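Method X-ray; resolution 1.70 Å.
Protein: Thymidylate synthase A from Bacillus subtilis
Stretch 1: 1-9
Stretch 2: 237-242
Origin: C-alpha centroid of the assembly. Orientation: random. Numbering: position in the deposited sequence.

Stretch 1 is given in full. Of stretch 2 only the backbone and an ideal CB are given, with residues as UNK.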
# COMPACT_ATOMS: atom_id res chain seq x y z
N THR A 1 1.20 2.74 24.03
CA THR A 1 0.53 2.50 22.77
C THR A 1 0.36 1.05 22.60
O THR A 1 0.56 0.59 21.49
CB THR A 1 1.41 2.98 21.60
OG1 THR A 1 2.70 3.05 22.10
CG2 THR A 1 1.08 4.36 21.17
N GLN A 2 0.09 0.29 23.67
CA GLN A 2 -0.04 -1.08 23.50
C GLN A 2 -0.63 -1.51 22.13
O GLN A 2 -1.75 -1.19 21.61
CB GLN A 2 -0.73 -1.93 24.67
CG GLN A 2 0.42 -2.64 25.72
CD GLN A 2 1.61 -3.41 25.06
OE1 GLN A 2 2.68 -3.51 25.64
NE2 GLN A 2 1.37 -4.09 23.92
N PHE A 3 0.19 -2.37 21.61
CA PHE A 3 -0.16 -3.19 20.52
C PHE A 3 -1.28 -4.12 21.10
O PHE A 3 -2.16 -4.47 20.39
CB PHE A 3 1.07 -4.01 20.17
CG PHE A 3 0.88 -4.95 18.99
CD1 PHE A 3 -0.18 -4.78 18.07
CD2 PHE A 3 1.70 -6.02 18.80
CE1 PHE A 3 -0.38 -5.68 17.01
CE2 PHE A 3 1.46 -6.93 17.69
CZ PHE A 3 0.45 -6.74 16.84
N ASP A 4 -1.26 -4.50 22.37
CA ASP A 4 -2.29 -5.40 22.91
C ASP A 4 -3.62 -4.75 22.72
O ASP A 4 -4.58 -5.41 22.40
CB ASP A 4 -2.13 -5.58 24.43
CG ASP A 4 -0.93 -6.48 24.80
OD1 ASP A 4 -0.83 -7.56 24.24
OD2 ASP A 4 -0.21 -6.15 25.75
N LYS A 5 -3.72 -3.46 23.02
CA LYS A 5 -5.02 -2.78 22.87
C LYS A 5 -5.55 -2.73 21.45
O LYS A 5 -6.68 -3.05 21.18
CB LYS A 5 -4.92 -1.35 23.44
CG LYS A 5 -4.75 -1.43 24.96
CD LYS A 5 -4.88 -0.12 25.66
CE LYS A 5 -4.54 -0.32 27.11
NZ LYS A 5 -5.41 -1.41 27.64
N GLN A 6 -4.66 -2.36 20.53
CA GLN A 6 -5.04 -2.26 19.15
C GLN A 6 -5.29 -3.58 18.56
O GLN A 6 -6.21 -3.73 17.75
CB GLN A 6 -3.96 -1.50 18.35
CG GLN A 6 -3.92 -0.02 18.78
CD GLN A 6 -2.99 0.80 17.84
OE1 GLN A 6 -3.15 0.76 16.63
NE2 GLN A 6 -2.00 1.43 18.39
N TYR A 7 -4.46 -4.57 18.94
CA TYR A 7 -4.65 -5.93 18.35
C TYR A 7 -6.03 -6.55 18.77
O TYR A 7 -6.81 -7.05 17.94
CB TYR A 7 -3.47 -6.80 18.81
CG TYR A 7 -3.55 -8.24 18.42
CD1 TYR A 7 -3.12 -8.64 17.18
CD2 TYR A 7 -3.96 -9.20 19.32
CE1 TYR A 7 -3.06 -9.98 16.77
CE2 TYR A 7 -3.90 -10.57 18.97
CZ TYR A 7 -3.47 -10.96 17.69
OH TYR A 7 -3.49 -12.29 17.25
N ASN A 8 -6.33 -6.41 20.06
CA ASN A 8 -7.53 -6.91 20.63
C ASN A 8 -8.74 -6.26 19.97
O ASN A 8 -9.78 -6.90 19.84
CB ASN A 8 -7.59 -6.65 22.12
CG ASN A 8 -6.71 -7.57 22.99
OD1 ASN A 8 -6.67 -7.38 24.22
ND2 ASN A 8 -5.95 -8.42 22.41
N SER A 9 -8.64 -4.96 19.62
CA SER A 9 -9.76 -4.25 18.95
C SER A 9 -10.00 -4.82 17.57
O SER A 9 -11.16 -5.05 17.21
CB SER A 9 -9.52 -2.73 18.77
OG SER A 9 -9.58 -2.18 20.08
N UNK A 237 -4.53 -10.52 31.33
CA UNK A 237 -3.90 -9.34 31.87
C UNK A 237 -2.88 -8.80 30.85
O UNK A 237 -2.30 -9.59 30.09
CB UNK A 237 -3.23 -9.65 33.21
N UNK A 238 -2.70 -7.47 30.77
CA UNK A 238 -1.71 -6.85 29.85
C UNK A 238 -0.57 -6.22 30.76
O UNK A 238 -0.86 -5.51 31.72
CB UNK A 238 -2.37 -5.79 28.96
N UNK A 239 0.68 -6.40 30.36
CA UNK A 239 1.83 -5.91 31.09
C UNK A 239 2.43 -4.75 30.35
O UNK A 239 1.98 -4.41 29.25
CB UNK A 239 2.87 -7.01 31.30
N UNK A 240 3.39 -4.08 30.96
CA UNK A 240 4.05 -2.96 30.30
C UNK A 240 4.97 -3.53 29.25
O UNK A 240 5.48 -4.65 29.40
CB UNK A 240 4.82 -2.08 31.29
N UNK A 241 5.27 -2.74 28.23
CA UNK A 241 6.07 -3.25 27.19
C UNK A 241 7.54 -3.38 27.65
O UNK A 241 8.01 -2.59 28.48
CB UNK A 241 5.94 -2.35 25.96
N UNK A 242 8.28 -4.39 27.09
CA UNK A 242 9.68 -4.60 27.43
C UNK A 242 10.49 -3.51 26.74
O UNK A 242 10.00 -2.83 25.83
CB UNK A 242 10.16 -5.99 27.02

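Stretch 1 offers the first turns of a helix that runs from Phe3 onward with Gln2 at its N-cap, and stretch 2 passes by as an extended chain without regular structure. Asp4, Lys5 and Asn8 lie within a turn of one another, so a partner here meets carboxylate, ammonium and amide together.

At position 237 the ideal CB has nothing of stretch 1 within 5.5 Å. The contact sets no rule, and almost any side chain would serve. The deposited residue is Glu237, which stays clear of stretch 1.

Position 238 is where the choice matters. Phi and psi of -112° and 137° are extended, and CA-to-CB points toward the helix, with the ideal CB 3.9 Å from Asp4 OD2 and 5.5 Å from Lys5 NZ. An acidic chain could answer the lysine but would have to pass the carboxylate of Asp4; a basic one would suit Asp4 but not Lys5. A long, neutral chain with both donor and acceptor, or a flexible aliphatic one lying against the CB of Asp4, avoids that conflict. The residue is Gln238. With chi1 m and chi2 t, it reaches along the helix and packs its CD 3.6 Å from Asp4 CB. Its OE1 accepts a hydrogen bond from Lys5 NZ at 3.1 Å, made possible because the lysine, whose CA-to-CB points sideways, brings its end nearer. The other arm of the amide extends toward the next turn, placing Gln238 NE2 3.3 Å from Asn8 OD1.

At position 239 CA-to-CB points sideways and the ideal CB finds no neighbour in stretch 1, so small, polar or aromatic residues would all be tolerated. It is Phe239, whose ring leads away; the approach is made by its backbone, with Phe239 O 3.8 Å from Gln2 OE1.

Position 240 directs CA-to-CB away, into space that stretch 1 leaves free. A polar or charged residue is an easy choice. Glu240 is found, its CB 6.3 Å from Gln2 OE1.

Position 241 turns back toward stretch 1, its ideal CB only 3.5 Å from Gln2 OE1. A small residue fits without rearrangement, and serine or alanine would both be reasonable; a longer chain would need to steer past the amide. Ala241 is the answer, its CB resting 3.5 Å from Gln2 OE1.

Position 242 points sideways, with phi -74° and psi 161°, angles that proline accepts readily but does not monopolise. Pro242 occupies it without touching stretch 1.

Stretch 2, residues 237-242: EQFEAP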
# COMPACT_ATOMS: atom_id res chain seq x y z
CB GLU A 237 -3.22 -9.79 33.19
CG GLU A 237 -2.71 -8.74 34.12
CD GLU A 237 -2.69 -9.24 35.57
OE1 GLU A 237 -2.11 -10.31 35.82
OE2 GLU A 237 -3.28 -8.56 36.45
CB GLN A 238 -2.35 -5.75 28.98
CG GLN A 238 -3.48 -6.31 28.09
CD GLN A 238 -4.26 -5.27 27.36
OE1 GLN A 238 -3.88 -4.11 27.31
NE2 GLN A 238 -5.37 -5.66 26.78
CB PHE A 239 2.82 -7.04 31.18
CG PHE A 239 2.31 -8.19 32.05
CD1 PHE A 239 1.76 -7.93 33.32
CD2 PHE A 239 2.18 -9.47 31.53
CE1 PHE A 239 1.08 -8.91 34.04
CE2 PHE A 239 1.50 -10.47 32.25
CZ PHE A 239 0.96 -10.16 33.50
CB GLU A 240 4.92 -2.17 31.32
CG GLU A 240 4.12 -1.54 32.43
CD GLU A 240 4.80 -0.31 32.98
OE1 GLU A 240 6.04 -0.19 32.82
OE2 GLU A 240 4.10 0.56 33.56
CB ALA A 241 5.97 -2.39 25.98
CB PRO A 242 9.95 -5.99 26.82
CG PRO A 242 8.99 -6.11 25.72
CD PRO A 242 7.77 -5.48 26.23
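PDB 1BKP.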